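PDB 2QMA: diaminobutyrate-pyruvate transaminase and L-2,4-diaminobutyrate decarboxylase from Vibrio parahaemolyticus, which probably uses pyridoxal 5'-phosphate in a C-terminal decarboxylase-like domain, seen here, with carbon-carbon lyase activity, while the whole protein probably also has transaminase activity. Local coordinates for residues G238-T243 / A273-D278; C207-H212 / V229-A234; M291-A296 / K311-A316; T269-I274 / L418-S423. All blocks are in the same frame, centred on the assembly; numbering follows the deposited sequence.

Interaction 1 (G238-T243 / A273-D278); sequences GTMDIT and AIDDLD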
loop_
_atom_site.group_PDB
_atom_site.type_symbol
_atom_site.label_atom_id
_atom_site.label_comp_id
_atom_site.label_asym_id
_atom_site.label_seq_id
_atom_site.Cartn_x
_atom_site.Cartn_y
_atom_site.Cartn_z
ATOM N N GLY A 238 -5.029 30.634 1.684
ATOM C CA GLY A 238 -4.391 29.377 1.292
ATOM C C GLY A 238 -4.526 28.955 -0.177
ATOM O O GLY A 238 -3.815 28.057 -0.628
ATOM N N THR A 239 -5.449 29.581 -0.918
ATOM C CA THR A 239 -5.640 29.279 -2.351
ATOM C C THR A 239 -4.466 29.826 -3.210
ATOM O O THR A 239 -3.799 30.799 -2.846
ATOM C CB THR A 239 -6.982 29.861 -2.865
ATOM O OG1 THR A 239 -6.977 31.282 -2.739
ATOM C CG2 THR A 239 -8.181 29.325 -2.041
HETATM N N MSE A 240 -4.226 29.217 -4.369
HETATM C CA MSE A 240 -3.195 29.703 -5.297
HETATM C C MSE A 240 -3.565 31.131 -5.754
HETATM O O MSE A 240 -4.736 31.388 -6.116
HETATM C CB MSE A 240 -3.137 28.793 -6.542
HETATM C CG MSE A 240 -1.926 29.098 -7.412
HETATM SE SE MSE A 240 -2.010 28.130 -9.081
HETATM C CE MSE A 240 -1.492 26.384 -8.502
ATOM N N ASP A 241 -2.593 32.062 -5.734
ATOM C CA ASP A 241 -2.846 33.410 -6.310
ATOM C C ASP A 241 -2.857 33.388 -7.845
ATOM O O ASP A 241 -1.783 33.439 -8.479
ATOM C CB ASP A 241 -1.845 34.488 -5.793
ATOM C CG ASP A 241 -2.277 35.923 -6.170
ATOM O OD1 ASP A 241 -3.169 36.101 -7.030
ATOM O OD2 ASP A 241 -1.722 36.876 -5.593
ATOM N N ILE A 242 -4.043 33.380 -8.474
ATOM C CA ILE A 242 -4.096 33.286 -9.962
ATOM C C ILE A 242 -3.784 34.617 -10.677
ATOM O O ILE A 242 -3.628 34.632 -11.885
ATOM C CB ILE A 242 -5.449 32.669 -10.488
ATOM C CG1 ILE A 242 -6.621 33.682 -10.339
ATOM C CG2 ILE A 242 -5.716 31.354 -9.745
ATOM C CD1 ILE A 242 -7.965 33.316 -11.073
ATOM N N THR A 243 -3.640 35.697 -9.896
ATOM C CA THR A 243 -3.275 37.040 -10.375
ATOM C C THR A 243 -2.065 37.067 -11.282
ATOM O O THR A 243 -2.089 37.707 -12.304
ATOM C CB THR A 243 -2.999 38.046 -9.192
ATOM O OG1 THR A 243 -4.133 38.074 -8.326
ATOM C CG2 THR A 243 -2.822 39.419 -9.727
ATOM N N ALA A 273 -8.174 25.146 1.854
ATOM C CA ALA A 273 -8.452 25.977 0.682
ATOM C C ALA A 273 -8.545 25.114 -0.602
ATOM O O ALA A 273 -7.827 24.105 -0.742
ATOM C CB ALA A 273 -7.326 27.026 0.531
ATOM N N ILE A 274 -9.425 25.540 -1.503
ATOM C CA ILE A 274 -9.640 24.894 -2.799
ATOM C C ILE A 274 -9.248 25.889 -3.900
ATOM O O ILE A 274 -9.890 26.940 -4.073
ATOM C CB ILE A 274 -11.089 24.318 -2.953
ATOM C CG1 ILE A 274 -11.408 23.382 -1.776
ATOM C CG2 ILE A 274 -11.206 23.565 -4.327
ATOM C CD1 ILE A 274 -12.848 22.725 -1.824
ATOM N N ASP A 275 -8.147 25.586 -4.591
ATOM C CA ASP A 275 -7.692 26.401 -5.714
ATOM C C ASP A 275 -8.835 26.585 -6.730
ATOM O O ASP A 275 -9.817 25.815 -6.753
ATOM C CB ASP A 275 -6.466 25.773 -6.409
ATOM C CG ASP A 275 -5.213 25.773 -5.527
ATOM O OD1 ASP A 275 -5.059 26.632 -4.619
ATOM O OD2 ASP A 275 -4.381 24.882 -5.731
ATOM N N ASP A 276 -8.739 27.654 -7.510
ATOM C CA ASP A 276 -9.615 27.871 -8.620
ATOM C C ASP A 276 -9.258 26.891 -9.776
ATOM O O ASP A 276 -8.470 27.209 -10.707
ATOM C CB ASP A 276 -9.499 29.340 -9.089
ATOM C CG ASP A 276 -10.499 29.673 -10.182
ATOM O OD1 ASP A 276 -11.075 28.733 -10.777
ATOM O OD2 ASP A 276 -10.660 30.888 -10.480
ATOM N N LEU A 277 -9.820 25.689 -9.672
ATOM C CA LEU A 277 -9.504 24.584 -10.553
ATOM C C LEU A 277 -9.914 24.897 -11.995
ATOM O O LEU A 277 -9.263 24.485 -12.924
ATOM C CB LEU A 277 -10.228 23.329 -10.061
ATOM C CG LEU A 277 -9.846 22.723 -8.711
ATOM C CD1 LEU A 277 -10.526 21.280 -8.533
ATOM C CD2 LEU A 277 -8.304 22.712 -8.523
ATOM N N ASP A 278 -11.014 25.621 -12.176
ATOM C CA ASP A 278 -11.437 25.989 -13.529
ATOM C C ASP A 278 -10.455 26.913 -14.236
ATOM O O ASP A 278 -10.147 26.742 -15.395
ATOM C CB ASP A 278 -12.834 26.617 -13.478
ATOM C CG ASP A 278 -13.577 26.427 -14.766
ATOM O OD1 ASP A 278 -13.689 25.286 -15.245
ATOM O OD2 ASP A 278 -14.067 27.416 -15.295
HETATM O O HOH W 1 -3.194 26.221 -2.732
HETATM O O HOH W 2 -6.927 29.691 -6.696
#

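Interaction 2 (C207-H212 / V229-A234); sequences CSKKSH and VMTVDA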
loop_
_atom_site.group_PDB
_atom_site.type_symbol
_atom_site.label_atom_id
_atom_site.label_comp_id
_atom_site.label_asym_id
_atom_site.label_seq_id
_atom_site.Cartn_x
_atom_site.Cartn_y
_atom_site.Cartn_z
ATOM N N CYS A 207 2.963 24.754 -9.066
ATOM C CA CYS A 207 2.057 24.535 -7.934
ATOM C C CYS A 207 2.065 25.761 -7.006
ATOM O O CYS A 207 2.802 26.716 -7.240
ATOM C CB CYS A 207 2.440 23.257 -7.175
ATOM S SG CYS A 207 4.014 23.344 -6.381
ATOM N N SER A 208 1.225 25.746 -5.987
ATOM C CA SER A 208 1.156 26.884 -5.072
ATOM C C SER A 208 2.103 26.610 -3.920
ATOM O O SER A 208 2.533 25.472 -3.707
ATOM C CB SER A 208 -0.261 27.150 -4.600
ATOM O OG SER A 208 -0.608 26.363 -3.489
ATOM N N LYS A 209 2.437 27.657 -3.173
ATOM C CA LYS A 209 3.193 27.501 -1.937
ATOM C C LYS A 209 2.502 26.613 -0.890
ATOM O O LYS A 209 3.162 26.089 0.023
ATOM C CB LYS A 209 3.548 28.884 -1.369
ATOM C CG LYS A 209 4.301 29.759 -2.401
ATOM C CD LYS A 209 5.493 30.480 -1.793
ATOM C CE LYS A 209 6.743 29.579 -1.852
ATOM N NZ LYS A 209 7.992 30.274 -1.349
ATOM N N LYS A 210 1.184 26.443 -1.010
ATOM C CA LYS A 210 0.449 25.605 -0.062
ATOM C C LYS A 210 0.112 24.180 -0.582
ATOM O O LYS A 210 -0.673 23.469 0.071
ATOM C CB LYS A 210 -0.830 26.325 0.457
ATOM C CG LYS A 210 -0.607 27.592 1.265
ATOM C CD LYS A 210 -0.095 27.304 2.688
ATOM C CE LYS A 210 0.018 28.557 3.531
ATOM N NZ LYS A 210 1.055 28.373 4.604
ATOM N N SER A 211 0.686 23.764 -1.729
ATOM C CA SER A 211 0.410 22.437 -2.280
ATOM C C SER A 211 1.085 21.427 -1.356
ATOM O O SER A 211 1.991 21.798 -0.608
ATOM C CB SER A 211 0.969 22.273 -3.706
ATOM O OG SER A 211 0.284 23.058 -4.662
ATOM N N HIS A 212 0.645 20.165 -1.409
ATOM C CA HIS A 212 1.274 19.105 -0.603
ATOM C C HIS A 212 2.716 18.817 -1.050
ATOM O O HIS A 212 3.013 18.826 -2.235
ATOM C CB HIS A 212 0.421 17.829 -0.569
ATOM C CG HIS A 212 0.773 16.926 0.571
ATOM N ND1 HIS A 212 1.527 15.785 0.410
ATOM C CD2 HIS A 212 0.521 17.031 1.900
ATOM C CE1 HIS A 212 1.697 15.204 1.587
ATOM N NE2 HIS A 212 1.111 15.949 2.510
ATOM N N VAL A 229 10.186 22.159 -9.619
ATOM C CA VAL A 229 8.912 22.673 -9.101
ATOM C C VAL A 229 8.966 24.183 -9.055
ATOM O O VAL A 229 9.855 24.767 -8.437
ATOM C CB VAL A 229 8.580 22.094 -7.713
ATOM C CG1 VAL A 229 7.224 22.623 -7.184
ATOM C CG2 VAL A 229 8.556 20.586 -7.759
HETATM N N MSE A 230 7.987 24.803 -9.714
HETATM C CA MSE A 230 7.879 26.251 -9.828
HETATM C C MSE A 230 6.703 26.664 -8.957
HETATM O O MSE A 230 5.558 26.310 -9.244
HETATM C CB MSE A 230 7.518 26.534 -11.285
HETATM C CG MSE A 230 8.339 27.509 -11.939
HETATM SE SE MSE A 230 7.688 27.530 -13.789
HETATM C CE MSE A 230 7.800 29.351 -13.713
ATOM N N THR A 231 6.954 27.380 -7.870
ATOM C CA THR A 231 5.851 27.671 -6.974
ATOM C C THR A 231 5.241 29.043 -7.304
ATOM O O THR A 231 5.919 29.962 -7.787
ATOM C CB THR A 231 6.221 27.580 -5.486
ATOM O OG1 THR A 231 7.062 28.693 -5.162
ATOM C CG2 THR A 231 6.942 26.253 -5.135
ATOM N N VAL A 232 3.946 29.162 -7.085
ATOM C CA VAL A 232 3.234 30.418 -7.277
ATOM C C VAL A 232 2.738 30.864 -5.906
ATOM O O VAL A 232 2.334 30.033 -5.089
ATOM C CB VAL A 232 2.024 30.223 -8.241
ATOM C CG1 VAL A 232 1.301 31.542 -8.514
ATOM C CG2 VAL A 232 2.498 29.595 -9.561
ATOM N N ASP A 233 2.720 32.174 -5.663
ATOM C CA ASP A 233 2.249 32.696 -4.389
ATOM C C ASP A 233 0.839 32.217 -4.094
ATOM O O ASP A 233 0.043 32.015 -5.019
ATOM C CB ASP A 233 2.250 34.221 -4.422
ATOM C CG ASP A 233 3.655 34.805 -4.446
ATOM O OD1 ASP A 233 4.610 34.059 -4.132
ATOM O OD2 ASP A 233 3.798 36.005 -4.779
ATOM N N ALA A 234 0.572 31.995 -2.811
ATOM C CA ALA A 234 -0.744 31.699 -2.300
ATOM C C ALA A 234 -1.392 32.967 -1.702
ATOM O O ALA A 234 -0.715 33.859 -1.149
ATOM C CB ALA A 234 -0.686 30.576 -1.264
#

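Interaction 3 (M291-A296 / K311-A316); sequences MHVDGA and KGVERA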
loop_
_atom_site.group_PDB
_atom_site.type_symbol
_atom_site.label_atom_id
_atom_site.label_comp_id
_atom_site.label_asym_id
_atom_site.label_seq_id
_atom_site.Cartn_x
_atom_site.Cartn_y
_atom_site.Cartn_z
HETATM N N MSE A 291 -3.129 19.144 -16.142
HETATM C CA MSE A 291 -3.589 19.576 -14.844
HETATM C C MSE A 291 -3.859 18.342 -14.030
HETATM O O MSE A 291 -4.690 17.494 -14.408
HETATM C CB MSE A 291 -4.862 20.421 -14.878
HETATM C CG MSE A 291 -5.313 20.692 -13.351
HETATM SE SE MSE A 291 -6.856 21.879 -13.223
HETATM C CE MSE A 291 -8.257 20.704 -13.859
ATOM N N HIS A 292 -3.152 18.264 -12.922
ATOM C CA HIS A 292 -3.356 17.203 -11.936
ATOM C C HIS A 292 -4.085 17.842 -10.764
ATOM O O HIS A 292 -3.609 18.854 -10.202
ATOM C CB HIS A 292 -2.018 16.534 -11.506
ATOM C CG HIS A 292 -2.196 15.601 -10.337
ATOM N ND1 HIS A 292 -2.787 14.359 -10.453
ATOM C CD2 HIS A 292 -1.911 15.759 -9.012
ATOM C CE1 HIS A 292 -2.865 13.792 -9.261
ATOM N NE2 HIS A 292 -2.306 14.598 -8.373
ATOM N N VAL A 293 -5.221 17.258 -10.369
ATOM C CA VAL A 293 -5.963 17.783 -9.198
ATOM C C VAL A 293 -5.623 16.949 -7.960
ATOM O O VAL A 293 -5.901 15.755 -7.928
ATOM C CB VAL A 293 -7.493 17.848 -9.415
ATOM C CG1 VAL A 293 -8.177 18.249 -8.039
ATOM C CG2 VAL A 293 -7.842 18.840 -10.534
ATOM N N ASP A 294 -5.000 17.559 -6.950
ATOM C CA ASP A 294 -4.775 16.840 -5.716
ATOM C C ASP A 294 -6.039 16.995 -4.834
ATOM O O ASP A 294 -6.193 17.981 -4.065
ATOM C CB ASP A 294 -3.503 17.339 -5.004
ATOM C CG ASP A 294 -3.210 16.583 -3.678
ATOM O OD1 ASP A 294 -4.017 15.717 -3.266
ATOM O OD2 ASP A 294 -2.170 16.889 -3.034
ATOM N N GLY A 295 -6.942 16.025 -4.909
ATOM C CA GLY A 295 -8.125 16.143 -4.076
ATOM C C GLY A 295 -8.131 15.223 -2.896
ATOM O O GLY A 295 -9.204 14.819 -2.469
ATOM N N ALA A 296 -6.942 14.917 -2.371
ATOM C CA ALA A 296 -6.795 13.962 -1.269
ATOM C C ALA A 296 -7.718 14.358 -0.111
ATOM O O ALA A 296 -8.448 13.505 0.389
ATOM C CB ALA A 296 -5.312 13.803 -0.841
ATOM N N LYS A 311 -15.595 23.021 -9.090
ATOM C CA LYS A 311 -15.808 23.330 -10.510
ATOM C C LYS A 311 -14.480 23.371 -11.288
ATOM O O LYS A 311 -13.583 24.073 -10.893
ATOM C CB LYS A 311 -16.568 24.668 -10.680
ATOM C CG LYS A 311 -16.880 24.962 -12.163
ATOM C CD LYS A 311 -17.871 23.877 -12.677
ATOM C CE LYS A 311 -18.161 24.022 -14.162
ATOM N NZ LYS A 311 -19.061 22.925 -14.621
ATOM N N GLY A 312 -14.360 22.618 -12.382
ATOM C CA GLY A 312 -13.054 22.500 -13.072
ATOM C C GLY A 312 -12.415 21.134 -12.845
ATOM O O GLY A 312 -11.674 20.626 -13.679
ATOM N N VAL A 313 -12.748 20.507 -11.721
ATOM C CA VAL A 313 -12.241 19.136 -11.453
ATOM C C VAL A 313 -12.623 18.209 -12.589
ATOM O O VAL A 313 -11.825 17.345 -12.970
ATOM C CB VAL A 313 -12.658 18.561 -10.049
ATOM C CG1 VAL A 313 -14.117 18.164 -10.041
ATOM C CG2 VAL A 313 -11.782 17.324 -9.670
ATOM N N GLU A 314 -13.807 18.401 -13.187
ATOM C CA GLU A 314 -14.195 17.479 -14.276
ATOM C C GLU A 314 -13.313 17.530 -15.558
ATOM O O GLU A 314 -13.438 16.661 -16.430
ATOM C CB GLU A 314 -15.678 17.663 -14.678
ATOM C CG GLU A 314 -16.007 18.961 -15.467
ATOM C CD GLU A 314 -15.814 20.304 -14.710
ATOM O OE1 GLU A 314 -15.717 20.336 -13.419
ATOM O OE2 GLU A 314 -15.821 21.343 -15.445
ATOM N N ARG A 315 -12.492 18.563 -15.680
ATOM C CA ARG A 315 -11.614 18.788 -16.834
ATOM C C ARG A 315 -10.154 18.343 -16.606
ATOM O O ARG A 315 -9.350 18.390 -17.548
ATOM C CB ARG A 315 -11.616 20.285 -17.175
ATOM C CG ARG A 315 -13.057 20.904 -17.337
ATOM C CD ARG A 315 -13.010 22.433 -17.354
ATOM N NE ARG A 315 -12.128 22.895 -18.404
ATOM C CZ ARG A 315 -11.615 24.118 -18.478
ATOM N NH1 ARG A 315 -10.836 24.402 -19.502
ATOM N NH2 ARG A 315 -11.851 25.035 -17.526
ATOM N N ALA A 316 -9.843 17.868 -15.380
ATOM C CA ALA A 316 -8.471 17.464 -15.003
ATOM C C ALA A 316 -7.947 16.376 -15.916
ATOM O O ALA A 316 -8.699 15.478 -16.342
ATOM C CB ALA A 316 -8.449 16.955 -13.567
#

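Interaction 4 (T269-I274 / L418-S423); sequences TDHGAI and LLAEPS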
loop_
_atom_site.group_PDB
_atom_site.type_symbol
_atom_site.label_atom_id
_atom_site.label_comp_id
_atom_site.label_asym_id
_atom_site.label_seq_id
_atom_site.Cartn_x
_atom_site.Cartn_y
_atom_site.Cartn_z
ATOM N N THR A 269 -3.603 21.284 3.209
ATOM C CA THR A 269 -3.499 20.518 4.476
ATOM C C THR A 269 -3.901 21.350 5.695
ATOM O O THR A 269 -4.645 20.857 6.552
ATOM C CB THR A 269 -2.087 19.862 4.669
ATOM O OG1 THR A 269 -1.861 18.931 3.613
ATOM C CG2 THR A 269 -1.975 19.110 6.025
ATOM N N ASP A 270 -3.448 22.606 5.747
ATOM C CA ASP A 270 -3.721 23.480 6.882
ATOM C C ASP A 270 -5.014 24.297 6.794
ATOM O O ASP A 270 -5.795 24.332 7.776
ATOM C CB ASP A 270 -2.525 24.405 7.156
ATOM C CG ASP A 270 -1.276 23.640 7.634
ATOM O OD1 ASP A 270 -1.387 22.550 8.283
ATOM O OD2 ASP A 270 -0.160 24.138 7.357
ATOM N N HIS A 271 -5.228 24.960 5.648
ATOM C CA HIS A 271 -6.389 25.819 5.445
ATOM C C HIS A 271 -7.630 25.092 4.946
ATOM O O HIS A 271 -8.757 25.540 5.172
ATOM C CB HIS A 271 -6.042 27.000 4.505
ATOM C CG HIS A 271 -5.096 27.986 5.128
ATOM N ND1 HIS A 271 -5.523 29.151 5.735
ATOM C CD2 HIS A 271 -3.754 27.967 5.265
ATOM C CE1 HIS A 271 -4.485 29.806 6.216
ATOM N NE2 HIS A 271 -3.399 29.112 5.945
ATOM N N GLY A 272 -7.452 23.991 4.224
ATOM C CA GLY A 272 -8.599 23.416 3.525
ATOM C C GLY A 272 -9.033 24.236 2.316
ATOM O O GLY A 272 -10.126 24.071 1.826
ATOM N N ALA A 273 -8.174 25.146 1.854
ATOM C CA ALA A 273 -8.452 25.977 0.682
ATOM C C ALA A 273 -8.545 25.114 -0.602
ATOM O O ALA A 273 -7.827 24.105 -0.742
ATOM C CB ALA A 273 -7.326 27.026 0.531
ATOM N N ILE A 274 -9.425 25.540 -1.503
ATOM C CA ILE A 274 -9.640 24.894 -2.799
ATOM C C ILE A 274 -9.248 25.889 -3.900
ATOM O O ILE A 274 -9.890 26.940 -4.073
ATOM C CB ILE A 274 -11.089 24.318 -2.953
ATOM C CG1 ILE A 274 -11.408 23.382 -1.776
ATOM C CG2 ILE A 274 -11.206 23.565 -4.327
ATOM C CD1 ILE A 274 -12.848 22.725 -1.824
ATOM N N LEU A 418 -8.382 33.674 16.826
ATOM C CA LEU A 418 -8.609 33.001 15.581
ATOM C C LEU A 418 -7.575 33.512 14.551
ATOM O O LEU A 418 -7.425 34.734 14.377
ATOM C CB LEU A 418 -10.060 33.219 15.112
ATOM C CG LEU A 418 -10.452 32.591 13.767
ATOM C CD1 LEU A 418 -10.566 31.083 13.910
ATOM C CD2 LEU A 418 -11.737 33.169 13.228
ATOM N N LEU A 419 -6.871 32.593 13.881
ATOM C CA LEU A 419 -5.821 32.972 12.898
ATOM C C LEU A 419 -6.173 32.883 11.371
ATOM O O LEU A 419 -5.417 33.378 10.522
ATOM C CB LEU A 419 -4.526 32.215 13.195
ATOM C CG LEU A 419 -3.854 32.646 14.514
ATOM C CD1 LEU A 419 -2.823 31.620 14.967
ATOM C CD2 LEU A 419 -3.241 34.062 14.403
ATOM N N ALA A 420 -7.296 32.264 11.036
ATOM C CA ALA A 420 -7.779 32.213 9.644
ATOM C C ALA A 420 -9.275 31.944 9.606
ATOM O O ALA A 420 -9.843 31.340 10.529
ATOM C CB ALA A 420 -7.022 31.141 8.830
ATOM N N GLU A 421 -9.930 32.421 8.552
ATOM C CA GLU A 421 -11.331 32.107 8.384
ATOM C C GLU A 421 -11.317 30.757 7.706
ATOM O O GLU A 421 -10.562 30.571 6.736
ATOM C CB GLU A 421 -12.048 33.173 7.534
ATOM C CG GLU A 421 -12.206 34.557 8.207
ATOM C CD GLU A 421 -12.915 34.532 9.559
ATOM O OE1 GLU A 421 -13.766 33.633 9.803
ATOM O OE2 GLU A 421 -12.603 35.421 10.396
ATOM N N PRO A 422 -12.128 29.790 8.205
ATOM C CA PRO A 422 -12.033 28.429 7.654
ATOM C C PRO A 422 -12.526 28.329 6.219
ATOM O O PRO A 422 -13.378 29.111 5.816
ATOM C CB PRO A 422 -12.958 27.604 8.563
ATOM C CG PRO A 422 -13.227 28.452 9.760
ATOM C CD PRO A 422 -13.120 29.875 9.293
ATOM N N SER A 423 -12.016 27.345 5.481
ATOM C CA SER A 423 -12.417 27.101 4.088
ATOM C C SER A 423 -12.984 25.704 3.907
ATOM O O SER A 423 -13.712 25.418 2.955
ATOM C CB SER A 423 -11.231 27.325 3.150
ATOM O OG SER A 423 -10.753 28.672 3.303
HETATM O O HOH W 3 -10.905 25.356 7.091
HETATM O O HOH W 4 -8.792 28.179 6.350
#

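Interaction 1 (G238-T243 / A273-D278)
Met240 N donates to Asp275 OD1 at 2.7 Å, the one direct hydrogen bond between 238-243 and 273-278. The donor stands above the carboxylate plane, 41° out of it, and the N-H...O angle is 152°. Beside this bond the methylene of Met240, a selenomethionine, packs on the same oxygen, with Met240 CB 3.5 Å from Asp275 OD1. Next along, Ala273 CB presses against the backbone of the loop, 3.5 Å from Thr239 N. Thr239 CG2 lies 3.6 Å from Ala273 CB and touches Ile274 O as well. At the far end Ile242 CD1 reaches Asp276 OD2, the two side chains crossing obliquely. Two waters fill out the polar shell. One donates both to Gly238 O and to Asp275 OD1, giving that oxygen a second donor; the other accepts from Asp276 N and donates to Met240 O, its oxygen 2.8 Å from each. Gly238 has phi 95°, a value suited to glycine, and its carbonyl carbon lies against Ala273 CB. Farther out, Asp275 OD2 accepts from Thr265 N, so both carboxylate oxygens are held, and Asp237 and Asn235 bond Thr239 OG1. Asp276 N-caps helix 277-287 through OD1 to Phe279 N. The contact thus packs the loop after edge strand 229-232 on the strand-to-helix connection 258-265 to 277-287, at the edge of the large domain of a fold-type I pyridoxal-phosphate enzyme.

Interaction 2 (C207-H212 / V229-A234)
Cys207 O is approached twice from strand 229-232: Val232 N donates to it at 2.7 Å, and Thr231 CA makes a CA-H...O contact with Cys207 O at 3.2 Å. Otherwise the parallel bonding is regular, Cys207 N donating to Met230 O at 3.0 Å. Cys207 projects on the face it shares with Thr231, where Val215 of helix 214-221 also packs; chi1 of 66° sets SG between N and the carbonyl carbon, and Cys207 SG makes an apolar contact with Val229 CG1 at 3.4 Å. This is a beta-alpha-beta unit, strand 203-208, helix 214-221 and strand 229-232, with the second strand forming the edge of the seven-stranded sheet of the fold-type I large domain. Past the last bridge, Lys209 N still donates to Val232 O, at 3.1 Å, while the Lys209 chain, bent at chi2 and chi3, crosses Thr231 so that Lys209 CE comes 3.4 Å from Thr231 OG1. Lys210 CG rests on Ala234 CB. Ser208 and Val232 share the other face, where they touch Met240 and Leu245 respectively. A type I turn from Ser208 to Ser211 follows, closed by Ser211 N to Ser208 O; Ser208 OG accepts from Lys210 N in an ST turn, and Ser211 OG accepts from Ser208 N at 3.1 Å.

Interaction 3 (M291-A296 / K311-A316)
Met291, a selenomethionine, and Val293 carry the apolar packing, both projecting from the same face of strand 290-295 onto Gly312, Val313 and Ala316. The Met291 chain runs extended and then bends at chi3 (72°), which turns CE into the returning loop. There Met291 CE lies 3.4 Å from Ala316 CA, tighter than usual for two carbons, and 3.8 Å from Ala316 CB. Val293 splits its two branches: CG2 meets Ala316 CB at 3.6 Å, whereas CG1 lies against Val313 CG2, the two valines crossing at about a right angle. The setting is the interior of the large domain of a fold-type I pyridoxal-phosphate enzyme, where 311-316 leads from central strand 290-295 into its parallel neighbour 318-322 and helix 277-287 packs on the same side chains through Leu277, Ile280 and Ala281. Polar interactions shape the loop instead of bridging the contact. Gly312 O, which touches Met291 CE at 3.4 Å, accepts from Arg315 N in a short 3-10 turn, and Gly312 N is held by Glu314 OE1 at 2.9 Å, on the syn side of the carboxylate. Gly312 has phi of 107°, a value suited to glycine. Charge pairing joins the loop to helix 277-287: Arg315 forms salt bridges with Asp278 and Asp282.

Interaction 4 (T269-I274 / L418-S423)
Ser423, His271 and Ala420 supply most of the buried surface here. Ser423 uses carbon for the direct contact: its CB sits 3.7 Å from His271 O and equally far from Gly272 O, with Ala273 CA a little beyond. The Ser423 backbone is reached through water instead. One water accepts from Ser423 N at 2.8 Å and donates to His271 O at 2.9 Å, so the two segments share a polar bridge where they do not bond directly. A second water lies close to both His271 O and Glu421 O. The His271 side chain, CG anti to the carbonyl carbon (chi1 -69°), brings its ring to Ala420, whose CB approaches it obliquely, 3.9 Å from His271 CE1 and 4.0 Å from His271 ND1. Strand 426-431 also touches the ring, through Leu428. Between His271 and Ala273 the chain turns at Gly272, with phi of 73°. Around it, Asp270 pairs with Lys469 and bonds Thr460, and Ser423 O accepts from Arg309. The predicted cofactor lysine, Lys325, carries no cofactor here. The contact joins the loop after strand 258-265 of the large domain to the loop between strands 416-418 and 426-431 of the small antiparallel sheet, an interdomain seam of the fold-type I architecture.

Burial separates the four contacts: interactions 3 and 4 are buried, whereas interactions 1 and 2 are only partly so. Interactions 2 and 3 belong to one sheet, the former at its edge with regular strand bonding, the latter at its centre with van der Waals packing, mostly apolar, between the segments. Interaction 1 adjoins interaction 2, as Asp241 N probably bonds Asp233 O, and packs against interaction 3 through Leu277. Interactions 1 and 4 share Ala273 and Ile274, so one connection is packed on the edge-strand loop and on the small domain. Both of these use water bridges, interaction 1 adding a direct carboxylate bond and interaction 4 adding only van der Waals contacts to its waters.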